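Local coordinates for protein regulator of nonsense transcripts 2 (Homo sapiens, PDB 4CEM) that acts as a factor in nonsense-mediated mRNA decay, its first MIF4G domain being an all-helical module that probably serves protein interactions, at residues M5-E10 with E216-S221; W19-L24 with C199-A204; V191-C196 with L294-S299. All coordinates share one frame; numbering follows the deposited sequence.

Helix 6-33 meets the rest of the chain at both contact 1 and contact 2, whose centres are about 20 Å apart on the same side of the chain's centre. A probable hydrogen bond joins these two sites: Trp19 NE1 lies 2.9 Å from Ser221 O. Contacts 2 and 3 share helix 189-204, and their centres are about 18 Å apart; here the join is apolar, with Ile203 CG2 3.8 Å from Phe195 CZ. Contact 3 does not touch contact 1, the nearest atoms being about 14 Å apart. Surface contacts with salt bridges along helix 6-33 contrast with the partly buried apolar packing on helix 283-303. No ligand or active site is involved.

Contact 1 of 3, residues M5-E10 with E216-S221; sequences MKEKEE and EKFNLS
Glu7 and Lys217 form the one salt bridge between the two segments, with Lys217 NZ 2.9 Å from Glu7 OE1. The two side chains cross at about a right angle, and the ammonium reaches the oxygen from above the carboxylate, 41° out of its plane. The bend of the lysine at its last torsion turns NZ to that oxygen, while its CD lies 3.7 Å from Glu7 OE2.

Apolar contact centres on Phe218. Its ring receives Lys8 CA in an off-centre CH-pi contact, 4.2 Å from the centroid and 30° from the ring normal. The lysine stem continues along the ring obliquely, Lys8 CB lying 3.7 Å from Phe218 CE1. With CG anti to its carbonyl carbon (chi1 -59°), Phe218 extends from the helix to the backbone of Lys8. Without the ring, as with an alanine here, the stem of Lys8 would probably be left with a gap beside it and more room to turn.

One water supplies the third link, accepting from Lys8 NZ at 2.9 Å and donating to Phe218 O at 2.9 Å. All the touching residues are at least partly exposed. Phe218 also touches Ser11, and Leu220 touches His15, so the long helix 6-33 rests across the C-terminal end of helix 209-218, a helix-on-helix contact of this all-alpha MIF4G fold.

Contact 2 of 3, residues W19-L24 with C199-A204; sequences WERHHL and CGDDIA
Arg21 reaches across to Asp201, and the whole direct contact is concentrated on one carboxylate oxygen. Arg21 NH2 lies 2.5 Å from Asp201 OD2 with an N-H...O angle of 158°; at this resolution the short value marks a close ion pair and no more. Arg21 NE adds a second, weak bond to the same Asp201 OD2 at 3.1 Å. Guanidinium and carboxylate planes are only 21° apart. Asp201 OD2 itself sits at the edge of the guanidinium, nearly in its plane, and NH2 meets that oxygen almost in line with its C-O bond. The arginine is bent at its third torsion (chi3 77°), which turns this N-H edge to the acid coming from the opposite direction.

The other oxygen is also engaged. Asp201 OD1 accepts from Asp202 N at 2.8 Å, where helix 189-204 is kinked and that N-H has no partner in the turn before. It also forms a salt bridge with Arg25 NH1, which bonds Asp202 OD2 as well. Arg21 and Arg25, one turn apart on helix 6-33, thus meet two successive acids, a salt-bridge network between helices of the MIF4G domain in which the two positive groups would probably offset the negative charge gathered by the adjacent acids.

Away from this pair the contact is loose. The nearest backbones, at Arg21 CA and Cys199 CA, are 9.8 Å apart, and the two segments bury just 99 Å² together. His22 packs on Pro223, and Asp202 on Ile158 and Ile227. Arg21 and Asp201 both remain partly exposed, whereas Cys199 and Ile203 are buried and pack on Ala154 of helix 143-158.

Contact 3 of 3, residues V191-C196 with L294-S299; sequences VVISFC and LANSQS
Ser299, which faces Ile193 across the contact, has its backbone N bonded to Ala295 O at 2.9 Å, a regular helical bond that holds the backbone of Ser299. Its OG is placed by the first torsion, anti to the backbone N (chi1 -171°). Between segments 191-196 and 294-299 the contact is van der Waals, made by one isoleucine.

Ile193 presents its two branches to different residues. Its CG2 methyl lies 4.0 Å from Ser299 OG. The longer branch, with CG1 anti to the carbonyl carbon (chi1 -68°), extends to Asn296, and Ile193 CD1 is 3.8 Å from Asn296 CB. The same methyl is also 3.8 Å from the main-chain O of Asn296 and 4.0 Å from its amide OD1, so it rests against the stem and oxygens of that residue. The two side chains cross at about a right angle. Asn296 and Ser299 are three residues apart and therefore offer neighbouring positions on one side of helix 283-303.

The CA atoms of Ile193 and Ser299 are 7.5 Å apart, a spacing that lets the isoleucine fill the gap between the backbones. Asn296 also touches Val189 and Ser299 touches Arg197, extending the seam along helix 189-204. Behind it, Val192 and Cys196 pack on Leu240 of helix 230-259, in the helical layering of the MIF4G fold. With only methyl contacts at van der Waals distance between the segments, the pairing probably depends on fit and not on directional bonds.

Contact 1 of 3, residues M5-E10 with E216-S221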
HETATM    1  N   MSE A   5     -16.139 -27.973  -2.637  1.00 95.16           N
HETATM    2  CA  MSE A   5     -16.177 -26.903  -3.679  1.00 98.55           C
HETATM    3  C   MSE A   5     -15.022 -25.949  -3.488  1.00 90.55           C
HETATM    4  O   MSE A   5     -14.643 -25.628  -2.359  1.00 84.62           O
HETATM    5  CB  MSE A   5     -17.532 -26.189  -3.601  1.00109.17           C
HETATM    6  CG  MSE A   5     -17.777 -25.161  -4.709  1.00117.55           C
HETATM    7 SE   MSE A   5     -17.529 -25.907  -6.525  1.00141.51          SE
HETATM    8  CE  MSE A   5     -18.363 -27.681  -6.284  1.00126.10           C
ATOM      9  N   LYS A   6     -14.454 -25.497  -4.606  1.00 84.00           N
ATOM     10  CA  LYS A   6     -13.306 -24.588  -4.610  1.00 77.88           C
ATOM     11  C   LYS A   6     -13.677 -23.193  -4.110  1.00 73.43           C
ATOM     12  O   LYS A   6     -12.960 -22.607  -3.304  1.00 73.56           O
ATOM     13  CB  LYS A   6     -12.717 -24.492  -6.023  1.00 77.52           C
ATOM     14  CG  LYS A   6     -11.514 -23.566  -6.145  1.00 80.17           C
ATOM     15  CD  LYS A   6     -10.613 -23.918  -7.325  1.00 81.42           C
ATOM     16  CE  LYS A   6      -9.225 -23.305  -7.167  1.00 84.10           C
ATOM     17  NZ  LYS A   6      -8.254 -23.766  -8.200  1.00 84.54           N
ATOM     18  N   GLU A   7     -14.800 -22.672  -4.594  1.00 68.75           N
ATOM     19  CA  GLU A   7     -15.259 -21.325  -4.244  1.00 65.34           C
ATOM     20  C   GLU A   7     -15.429 -21.104  -2.736  1.00 61.87           C
ATOM     21  O   GLU A   7     -15.179 -20.012  -2.231  1.00 57.40           O
ATOM     22  CB  GLU A   7     -16.579 -21.020  -4.949  1.00 67.48           C
ATOM     23  CG  GLU A   7     -16.799 -19.542  -5.203  1.00 69.62           C
ATOM     24  CD  GLU A   7     -18.253 -19.196  -5.458  1.00 71.79           C
ATOM     25  OE1 GLU A   7     -19.003 -20.066  -5.953  1.00 75.01           O
ATOM     26  OE2 GLU A   7     -18.643 -18.047  -5.162  1.00 72.10           O
ATOM     27  N   LYS A   8     -15.858 -22.137  -2.019  1.00 60.14           N
ATOM     28  CA  LYS A   8     -16.014 -22.033  -0.574  1.00 58.24           C
ATOM     29  C   LYS A   8     -14.654 -21.947   0.135  1.00 58.98           C
ATOM     30  O   LYS A   8     -14.499 -21.194   1.096  1.00 62.49           O
ATOM     31  CB  LYS A   8     -16.858 -23.194  -0.021  1.00 56.18           C
ATOM     32  CG  LYS A   8     -16.964 -23.208   1.498  1.00 55.65           C
ATOM     33  CD  LYS A   8     -18.203 -23.930   1.999  1.00 56.24           C
ATOM     34  CE  LYS A   8     -18.374 -23.738   3.503  1.00 57.39           C
ATOM     35  NZ  LYS A   8     -19.752 -24.059   3.979  1.00 57.38           N
ATOM     36  N   GLU A   9     -13.671 -22.709  -0.333  1.00 59.29           N
ATOM     37  CA  GLU A   9     -12.367 -22.738   0.330  1.00 59.33           C
ATOM     38  C   GLU A   9     -11.630 -21.410   0.184  1.00 55.25           C
ATOM     39  O   GLU A   9     -10.957 -20.961   1.114  1.00 51.02           O
ATOM     40  CB  GLU A   9     -11.520 -23.901  -0.185  1.00 64.42           C
ATOM     41  CG  GLU A   9     -12.033 -25.259   0.281  1.00 72.05           C
ATOM     42  CD  GLU A   9     -11.187 -26.432  -0.205  1.00 77.65           C
ATOM     43  OE1 GLU A   9     -10.653 -26.363  -1.336  1.00 78.59           O
ATOM     44  OE2 GLU A   9     -11.065 -27.431   0.544  1.00 81.88           O
ATOM     45  N   GLU A  10     -11.774 -20.781  -0.975  1.00 52.95           N
ATOM     46  CA  GLU A  10     -11.217 -19.454  -1.191  1.00 55.50           C
ATOM     47  C   GLU A  10     -11.865 -18.427  -0.264  1.00 53.51           C
ATOM     48  O   GLU A  10     -11.173 -17.579   0.303  1.00 53.39           O
ATOM     49  CB  GLU A  10     -11.382 -19.029  -2.649  1.00 59.63           C
ATOM     50  CG  GLU A  10     -10.403 -19.718  -3.589  1.00 64.19           C
ATOM     51  CD  GLU A  10     -10.854 -19.713  -5.042  1.00 68.40           C
ATOM     52  OE1 GLU A  10     -11.742 -18.899  -5.406  1.00 68.90           O
ATOM     53  OE2 GLU A  10     -10.309 -20.530  -5.821  1.00 71.15           O
ATOM     54  N   GLU A 216     -22.583 -13.082   2.261  1.00 34.24           N
ATOM     55  CA  GLU A 216     -23.967 -13.469   2.042  1.00 36.39           C
ATOM     56  C   GLU A 216     -24.070 -14.942   1.652  1.00 37.20           C
ATOM     57  O   GLU A 216     -24.875 -15.674   2.219  1.00 39.12           O
ATOM     58  CB  GLU A 216     -24.611 -12.570   0.974  1.00 37.02           C
ATOM     59  CG  GLU A 216     -26.060 -12.890   0.616  1.00 37.85           C
ATOM     60  CD  GLU A 216     -27.044 -12.699   1.766  1.00 40.42           C
ATOM     61  OE1 GLU A 216     -26.761 -11.902   2.688  1.00 40.89           O
ATOM     62  OE2 GLU A 216     -28.122 -13.345   1.737  1.00 42.74           O
ATOM     63  N   LYS A 217     -23.237 -15.372   0.711  1.00 36.93           N
ATOM     64  CA  LYS A 217     -23.317 -16.720   0.153  1.00 38.15           C
ATOM     65  C   LYS A 217     -22.977 -17.811   1.164  1.00 38.17           C
ATOM     66  O   LYS A 217     -23.590 -18.879   1.144  1.00 37.81           O
ATOM     67  CB  LYS A 217     -22.382 -16.839  -1.048  1.00 40.09           C
ATOM     68  CG  LYS A 217     -22.666 -17.997  -1.982  1.00 42.37           C
ATOM     69  CD  LYS A 217     -21.719 -17.942  -3.176  1.00 45.33           C
ATOM     70  CE  LYS A 217     -22.221 -18.732  -4.380  1.00 47.98           C
ATOM     71  NZ  LYS A 217     -21.532 -20.041  -4.524  1.00 48.37           N
ATOM     72  N   PHE A 218     -22.010 -17.542   2.042  1.00 36.59           N
ATOM     73  CA  PHE A 218     -21.482 -18.568   2.950  1.00 35.23           C
ATOM     74  C   PHE A 218     -21.717 -18.267   4.427  1.00 34.17           C
ATOM     75  O   PHE A 218     -21.250 -19.000   5.305  1.00 32.48           O
ATOM     76  CB  PHE A 218     -20.000 -18.770   2.674  1.00 35.26           C
ATOM     77  CG  PHE A 218     -19.707 -19.193   1.266  1.00 36.52           C
ATOM     78  CD1 PHE A 218     -19.977 -20.502   0.844  1.00 37.70           C
ATOM     79  CD2 PHE A 218     -19.167 -18.300   0.349  1.00 36.63           C
ATOM     80  CE1 PHE A 218     -19.700 -20.909  -0.460  1.00 36.02           C
ATOM     81  CE2 PHE A 218     -18.887 -18.700  -0.954  1.00 36.80           C
ATOM     82  CZ  PHE A 218     -19.159 -20.008  -1.359  1.00 36.46           C
ATOM     83  N   ASN A 219     -22.463 -17.195   4.691  1.00 35.26           N
ATOM     84  CA  ASN A 219     -22.822 -16.791   6.053  1.00 34.09           C
ATOM     85  C   ASN A 219     -21.603 -16.666   6.960  1.00 32.65           C
ATOM     86  O   ASN A 219     -21.585 -17.121   8.107  1.00 31.61           O
ATOM     87  CB  ASN A 219     -23.872 -17.744   6.617  1.00 35.67           C
ATOM     88  CG  ASN A 219     -25.158 -17.713   5.815  1.00 36.54           C
ATOM     89  OD1 ASN A 219     -25.904 -16.736   5.864  1.00 39.72           O
ATOM     90  ND2 ASN A 219     -25.414 -18.769   5.064  1.00 36.26           N
ATOM     91  N   LEU A 220     -20.579 -16.034   6.405  1.00 31.86           N
ATOM     92  CA  LEU A 220     -19.380 -15.690   7.121  1.00 31.20           C
ATOM     93  C   LEU A 220     -19.469 -14.225   7.537  1.00 31.15           C
ATOM     94  O   LEU A 220     -19.799 -13.362   6.725  1.00 31.38           O
ATOM     95  CB  LEU A 220     -18.176 -15.883   6.214  1.00 31.50           C
ATOM     96  CG  LEU A 220     -17.988 -17.300   5.669  1.00 33.02           C
ATOM     97  CD1 LEU A 220     -16.938 -17.288   4.553  1.00 33.40           C
ATOM     98  CD2 LEU A 220     -17.624 -18.280   6.785  1.00 31.81           C
ATOM     99  N   SER A 221     -19.154 -13.959   8.799  1.00 30.83           N
ATOM    100  CA  SER A 221     -19.151 -12.612   9.347  1.00 31.06           C
ATOM    101  C   SER A 221     -17.755 -12.000   9.315  1.00 30.90           C
ATOM    102  O   SER A 221     -16.872 -12.422  10.048  1.00 30.51           O
ATOM    103  CB  SER A 221     -19.650 -12.661  10.784  1.00 31.80           C
ATOM    104  OG  SER A 221     -19.089 -11.608  11.529  1.00 33.29           O
TER
HETATM  105  O   HOH W   1     -21.494 -21.792   4.524  1.00 36.94           O

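Contact 2 of 3, residues W19-L24 with C199-A204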
ATOM      1  N   TRP A  19      -9.542 -11.665   9.306  1.00 33.62           N
ATOM      2  CA  TRP A  19      -9.535 -11.638  10.762  1.00 34.34           C
ATOM      3  C   TRP A  19      -8.147 -11.560  11.349  1.00 34.37           C
ATOM      4  O   TRP A  19      -7.930 -10.830  12.314  1.00 34.73           O
ATOM      5  CB  TRP A  19     -10.346 -12.802  11.336  1.00 32.81           C
ATOM      6  CG  TRP A  19     -11.815 -12.499  11.313  1.00 32.33           C
ATOM      7  CD1 TRP A  19     -12.766 -12.929  10.391  1.00 33.21           C
ATOM      8  CD2 TRP A  19     -12.545 -11.630  12.228  1.00 32.20           C
ATOM      9  NE1 TRP A  19     -13.994 -12.415  10.679  1.00 32.55           N
ATOM     10  CE2 TRP A  19     -13.929 -11.624  11.771  1.00 33.22           C
ATOM     11  CE3 TRP A  19     -12.203 -10.889  13.343  1.00 32.55           C
ATOM     12  CZ2 TRP A  19     -14.916 -10.904  12.432  1.00 32.99           C
ATOM     13  CZ3 TRP A  19     -13.199 -10.164  13.993  1.00 32.42           C
ATOM     14  CH2 TRP A  19     -14.526 -10.179  13.552  1.00 31.93           C
ATOM     15  N   GLU A  20      -7.204 -12.302  10.780  1.00 35.45           N
ATOM     16  CA  GLU A  20      -5.798 -12.226  11.199  1.00 38.39           C
ATOM     17  C   GLU A  20      -5.298 -10.791  11.086  1.00 38.31           C
ATOM     18  O   GLU A  20      -4.736 -10.235  12.031  1.00 37.27           O
ATOM     19  CB  GLU A  20      -4.920 -13.144  10.344  1.00 40.45           C
ATOM     20  CG  GLU A  20      -4.987 -14.608  10.757  1.00 43.00           C
ATOM     21  CD  GLU A  20      -4.518 -15.577   9.673  1.00 46.70           C
ATOM     22  OE1 GLU A  20      -4.245 -15.143   8.526  1.00 47.03           O
ATOM     23  OE2 GLU A  20      -4.435 -16.794   9.973  1.00 49.37           O
ATOM     24  N   ARG A  21      -5.533 -10.199   9.921  1.00 37.94           N
ATOM     25  CA  ARG A  21      -5.208  -8.805   9.683  1.00 39.52           C
ATOM     26  C   ARG A  21      -5.848  -7.913  10.749  1.00 38.37           C
ATOM     27  O   ARG A  21      -5.187  -7.060  11.332  1.00 38.28           O
ATOM     28  CB  ARG A  21      -5.673  -8.388   8.278  1.00 41.81           C
ATOM     29  CG  ARG A  21      -5.130  -7.050   7.811  1.00 45.12           C
ATOM     30  CD  ARG A  21      -5.189  -6.884   6.300  1.00 48.09           C
ATOM     31  NE  ARG A  21      -6.542  -6.579   5.827  1.00 53.11           N
ATOM     32  CZ  ARG A  21      -7.400  -7.462   5.305  1.00 55.71           C
ATOM     33  NH1 ARG A  21      -7.070  -8.746   5.159  1.00 57.70           N
ATOM     34  NH2 ARG A  21      -8.606  -7.057   4.914  1.00 52.92           N
ATOM     35  N   HIS A  22      -7.125  -8.138  11.023  1.00 35.83           N
ATOM     36  CA  HIS A  22      -7.861  -7.275  11.928  1.00 35.73           C
ATOM     37  C   HIS A  22      -7.367  -7.414  13.336  1.00 36.54           C
ATOM     38  O   HIS A  22      -7.090  -6.423  14.015  1.00 36.05           O
ATOM     39  CB  HIS A  22      -9.349  -7.597  11.853  1.00 35.17           C
ATOM     40  CG  HIS A  22     -10.190  -6.845  12.847  1.00 33.03           C
ATOM     41  ND1 HIS A  22     -10.591  -5.582  12.644  1.00 34.21           N
ATOM     42  CD2 HIS A  22     -10.712  -7.231  14.071  1.00 32.85           C
ATOM     43  CE1 HIS A  22     -11.321  -5.169  13.693  1.00 33.97           C
ATOM     44  NE2 HIS A  22     -11.398  -6.181  14.565  1.00 33.72           N
ATOM     45  N   HIS A  23      -7.237  -8.646  13.796  1.00 37.20           N
ATOM     46  CA  HIS A  23      -6.807  -8.867  15.167  1.00 37.89           C
ATOM     47  C   HIS A  23      -5.444  -8.299  15.427  1.00 37.17           C
ATOM     48  O   HIS A  23      -5.218  -7.721  16.485  1.00 36.19           O
ATOM     49  CB  HIS A  23      -6.839 -10.348  15.522  1.00 39.35           C
ATOM     50  CG  HIS A  23      -8.235 -10.899  15.709  1.00 40.64           C
ATOM     51  ND1 HIS A  23      -9.179 -10.252  16.423  1.00 41.74           N
ATOM     52  CD2 HIS A  23      -8.817 -12.082  15.267  1.00 41.02           C
ATOM     53  CE1 HIS A  23     -10.312 -10.973  16.427  1.00 42.00           C
ATOM     54  NE2 HIS A  23     -10.087 -12.099  15.722  1.00 43.92           N
ATOM     55  N   LEU A  24      -4.527  -8.446  14.473  1.00 37.63           N
ATOM     56  CA  LEU A  24      -3.165  -7.919  14.641  1.00 38.77           C
ATOM     57  C   LEU A  24      -3.144  -6.395  14.764  1.00 37.78           C
ATOM     58  O   LEU A  24      -2.514  -5.835  15.668  1.00 36.42           O
ATOM     59  CB  LEU A  24      -2.262  -8.344  13.475  1.00 39.67           C
ATOM     60  CG  LEU A  24      -0.809  -7.857  13.554  1.00 38.89           C
ATOM     61  CD1 LEU A  24      -0.211  -8.235  14.902  1.00 36.64           C
ATOM     62  CD2 LEU A  24       0.011  -8.418  12.395  1.00 37.20           C
ATOM     63  N   CYS A 199      -4.998  -1.969   2.717  1.00 40.86           N
ATOM     64  CA  CYS A 199      -5.379  -0.993   3.755  1.00 40.99           C
ATOM     65  C   CYS A 199      -6.726  -0.289   3.545  1.00 39.26           C
ATOM     66  O   CYS A 199      -7.189   0.443   4.432  1.00 35.27           O
ATOM     67  CB  CYS A 199      -4.276   0.060   3.881  1.00 42.98           C
ATOM     68  SG  CYS A 199      -2.622  -0.654   4.087  1.00 50.89           S
ATOM     69  N   GLY A 200      -7.347  -0.502   2.384  1.00 37.78           N
ATOM     70  CA  GLY A 200      -8.602   0.159   2.040  1.00 37.18           C
ATOM     71  C   GLY A 200      -9.749  -0.112   3.001  1.00 37.45           C
ATOM     72  O   GLY A 200     -10.658   0.713   3.143  1.00 38.61           O
ATOM     73  N   ASP A 201      -9.729  -1.267   3.652  1.00 36.74           N
ATOM     74  CA  ASP A 201     -10.764  -1.584   4.624  1.00 38.24           C
ATOM     75  C   ASP A 201     -10.773  -0.529   5.726  1.00 36.89           C
ATOM     76  O   ASP A 201     -11.785   0.118   5.956  1.00 36.33           O
ATOM     77  CB  ASP A 201     -10.631  -3.022   5.190  1.00 39.92           C
ATOM     78  CG  ASP A 201      -9.171  -3.440   5.500  1.00 43.69           C
ATOM     79  OD1 ASP A 201      -8.254  -2.575   5.571  1.00 43.68           O
ATOM     80  OD2 ASP A 201      -8.950  -4.662   5.677  1.00 44.73           O
ATOM     81  N   ASP A 202      -9.627  -0.322   6.359  1.00 38.11           N
ATOM     82  CA  ASP A 202      -9.528   0.578   7.503  1.00 38.46           C
ATOM     83  C   ASP A 202      -9.334   2.049   7.131  1.00 39.38           C
ATOM     84  O   ASP A 202      -9.875   2.923   7.809  1.00 41.79           O
ATOM     85  CB  ASP A 202      -8.409   0.119   8.431  1.00 38.39           C
ATOM     86  CG  ASP A 202      -8.812  -1.069   9.279  1.00 38.24           C
ATOM     87  OD1 ASP A 202      -9.906  -1.032   9.865  1.00 37.16           O
ATOM     88  OD2 ASP A 202      -8.033  -2.037   9.377  1.00 39.63           O
ATOM     89  N   ILE A 203      -8.585   2.340   6.070  1.00 37.73           N
ATOM     90  CA  ILE A 203      -8.329   3.737   5.722  1.00 38.44           C
ATOM     91  C   ILE A 203      -9.425   4.363   4.852  1.00 39.15           C
ATOM     92  O   ILE A 203      -9.806   5.511   5.077  1.00 39.47           O
ATOM     93  CB  ILE A 203      -6.936   3.919   5.087  1.00 39.14           C
ATOM     94  CG1 ILE A 203      -5.864   3.802   6.171  1.00 38.56           C
ATOM     95  CG2 ILE A 203      -6.811   5.275   4.403  1.00 38.05           C
ATOM     96  CD1 ILE A 203      -4.516   3.387   5.630  1.00 39.42           C
ATOM     97  N   ALA A 204      -9.938   3.616   3.876  1.00 39.18           N
ATOM     98  CA  ALA A 204     -10.968   4.141   2.966  1.00 39.40           C
ATOM     99  C   ALA A 204     -12.385   3.665   3.288  1.00 39.06           C
ATOM    100  O   ALA A 204     -13.340   4.074   2.622  1.00 40.10           O
ATOM    101  CB  ALA A 204     -10.628   3.784   1.525  1.00 37.85           C
TER

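Contact 3 of 3, residues V191-C196 with L294-S299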
ATOM      1  N   VAL A 191      -0.305   0.588  -7.835  1.00 62.60           N
ATOM      2  CA  VAL A 191      -0.064   1.226  -6.540  1.00 60.90           C
ATOM      3  C   VAL A 191      -1.380   1.482  -5.793  1.00 58.57           C
ATOM      4  O   VAL A 191      -1.452   1.279  -4.578  1.00 56.64           O
ATOM      5  CB  VAL A 191       0.748   2.535  -6.694  1.00 59.46           C
ATOM      6  CG1 VAL A 191       0.713   3.358  -5.420  1.00 56.36           C
ATOM      7  CG2 VAL A 191       2.185   2.209  -7.073  1.00 61.75           C
ATOM      8  N   VAL A 192      -2.414   1.909  -6.518  1.00 55.38           N
ATOM      9  CA  VAL A 192      -3.721   2.181  -5.910  1.00 54.00           C
ATOM     10  C   VAL A 192      -4.436   0.884  -5.536  1.00 52.77           C
ATOM     11  O   VAL A 192      -5.120   0.814  -4.516  1.00 51.48           O
ATOM     12  CB  VAL A 192      -4.623   3.000  -6.845  1.00 54.38           C
ATOM     13  CG1 VAL A 192      -5.989   3.211  -6.219  1.00 53.34           C
ATOM     14  CG2 VAL A 192      -3.975   4.337  -7.155  1.00 56.49           C
ATOM     15  N   ILE A 193      -4.266  -0.142  -6.363  1.00 50.30           N
ATOM     16  CA  ILE A 193      -4.875  -1.437  -6.108  1.00 49.03           C
ATOM     17  C   ILE A 193      -4.262  -2.075  -4.864  1.00 50.54           C
ATOM     18  O   ILE A 193      -4.990  -2.517  -3.966  1.00 50.46           O
ATOM     19  CB  ILE A 193      -4.728  -2.365  -7.324  1.00 46.78           C
ATOM     20  CG1 ILE A 193      -5.572  -1.820  -8.479  1.00 46.99           C
ATOM     21  CG2 ILE A 193      -5.164  -3.775  -6.968  1.00 44.31           C
ATOM     22  CD1 ILE A 193      -5.187  -2.357  -9.837  1.00 48.47           C
ATOM     23  N   SER A 194      -2.931  -2.104  -4.812  1.00 49.71           N
ATOM     24  CA  SER A 194      -2.211  -2.642  -3.654  1.00 49.78           C
ATOM     25  C   SER A 194      -2.668  -1.938  -2.382  1.00 48.69           C
ATOM     26  O   SER A 194      -3.053  -2.582  -1.412  1.00 49.76           O
ATOM     27  CB  SER A 194      -0.692  -2.487  -3.829  1.00 50.54           C
ATOM     28  OG  SER A 194      -0.000  -2.672  -2.600  1.00 51.30           O
ATOM     29  N   PHE A 195      -2.642  -0.612  -2.400  1.00 47.07           N
ATOM     30  CA  PHE A 195      -3.108   0.175  -1.268  1.00 46.41           C
ATOM     31  C   PHE A 195      -4.524  -0.216  -0.842  1.00 48.34           C
ATOM     32  O   PHE A 195      -4.807  -0.369   0.349  1.00 50.11           O
ATOM     33  CB  PHE A 195      -3.089   1.657  -1.619  1.00 43.97           C
ATOM     34  CG  PHE A 195      -3.744   2.523  -0.589  1.00 43.06           C
ATOM     35  CD1 PHE A 195      -3.074   2.864   0.572  1.00 42.59           C
ATOM     36  CD2 PHE A 195      -5.039   2.990  -0.775  1.00 43.70           C
ATOM     37  CE1 PHE A 195      -3.676   3.661   1.527  1.00 42.11           C
ATOM     38  CE2 PHE A 195      -5.648   3.787   0.176  1.00 42.41           C
ATOM     39  CZ  PHE A 195      -4.963   4.122   1.331  1.00 42.77           C
ATOM     40  N   CYS A 196      -5.411  -0.349  -1.822  1.00 46.93           N
ATOM     41  CA  CYS A 196      -6.786  -0.729  -1.558  1.00 46.24           C
ATOM     42  C   CYS A 196      -6.824  -2.135  -0.986  1.00 46.76           C
ATOM     43  O   CYS A 196      -7.360  -2.354   0.096  1.00 47.40           O
ATOM     44  CB  CYS A 196      -7.640  -0.627  -2.831  1.00 45.60           C
ATOM     45  SG  CYS A 196      -8.118   1.075  -3.230  1.00 43.92           S
ATOM     46  N   LEU A 294      -7.930  -3.463 -18.594  1.00 70.11           N
ATOM     47  CA  LEU A 294      -9.218  -4.104 -18.313  1.00 66.10           C
ATOM     48  C   LEU A 294      -9.132  -4.932 -17.028  1.00 65.18           C
ATOM     49  O   LEU A 294     -10.033  -4.878 -16.196  1.00 64.77           O
ATOM     50  CB  LEU A 294      -9.631  -4.998 -19.488  1.00 63.30           C
ATOM     51  CG  LEU A 294     -10.979  -5.725 -19.428  1.00 62.10           C
ATOM     52  CD1 LEU A 294     -12.131  -4.783 -19.744  1.00 61.20           C
ATOM     53  CD2 LEU A 294     -10.982  -6.902 -20.389  1.00 60.95           C
ATOM     54  N   ALA A 295      -8.042  -5.686 -16.871  1.00 62.68           N
ATOM     55  CA  ALA A 295      -7.834  -6.517 -15.683  1.00 63.20           C
ATOM     56  C   ALA A 295      -7.778  -5.672 -14.407  1.00 63.74           C
ATOM     57  O   ALA A 295      -8.455  -5.972 -13.424  1.00 65.77           O
ATOM     58  CB  ALA A 295      -6.568  -7.348 -15.824  1.00 60.05           C
ATOM     59  N   ASN A 296      -6.975  -4.614 -14.438  1.00 63.44           N
ATOM     60  CA  ASN A 296      -6.863  -3.685 -13.311  1.00 63.87           C
ATOM     61  C   ASN A 296      -8.153  -2.929 -13.007  1.00 65.06           C
ATOM     62  O   ASN A 296      -8.436  -2.616 -11.850  1.00 65.96           O
ATOM     63  CB  ASN A 296      -5.761  -2.663 -13.578  1.00 62.58           C
ATOM     64  CG  ASN A 296      -4.391  -3.285 -13.624  1.00 62.64           C
ATOM     65  OD1 ASN A 296      -4.190  -4.406 -13.167  1.00 66.51           O
ATOM     66  ND2 ASN A 296      -3.435  -2.558 -14.177  1.00 62.87           N
ATOM     67  N   SER A 297      -8.921  -2.616 -14.048  1.00 64.81           N
ATOM     68  CA  SER A 297     -10.188  -1.910 -13.880  1.00 64.62           C
ATOM     69  C   SER A 297     -11.216  -2.792 -13.172  1.00 64.23           C
ATOM     70  O   SER A 297     -11.939  -2.332 -12.285  1.00 62.18           O
ATOM     71  CB  SER A 297     -10.726  -1.442 -15.234  1.00 65.52           C
ATOM     72  OG  SER A 297      -9.892  -0.436 -15.793  1.00 65.32           O
ATOM     73  N   GLN A 298     -11.270  -4.059 -13.574  1.00 65.33           N
ATOM     74  CA  GLN A 298     -12.130  -5.049 -12.932  1.00 63.39           C
ATOM     75  C   GLN A 298     -11.705  -5.255 -11.491  1.00 60.63           C
ATOM     76  O   GLN A 298     -12.533  -5.295 -10.578  1.00 63.55           O
ATOM     77  CB  GLN A 298     -12.054  -6.382 -13.675  1.00 65.41           C
ATOM     78  CG  GLN A 298     -12.635  -6.361 -15.083  1.00 67.42           C
ATOM     79  CD  GLN A 298     -12.238  -7.578 -15.895  1.00 67.44           C
ATOM     80  OE1 GLN A 298     -11.076  -7.984 -15.910  1.00 67.75           O
ATOM     81  NE2 GLN A 298     -13.207  -8.166 -16.576  1.00 67.05           N
ATOM     82  N   SER A 299     -10.398  -5.377 -11.305  1.00 55.62           N
ATOM     83  CA  SER A 299      -9.817  -5.599 -10.000  1.00 52.71           C
ATOM     84  C   SER A 299     -10.210  -4.502  -9.009  1.00 50.41           C
ATOM     85  O   SER A 299     -10.542  -4.793  -7.862  1.00 50.13           O
ATOM     86  CB  SER A 299      -8.298  -5.689 -10.134  1.00 52.31           C
ATOM     87  OG  SER A 299      -7.713  -6.119  -8.925  1.00 56.40           O
TER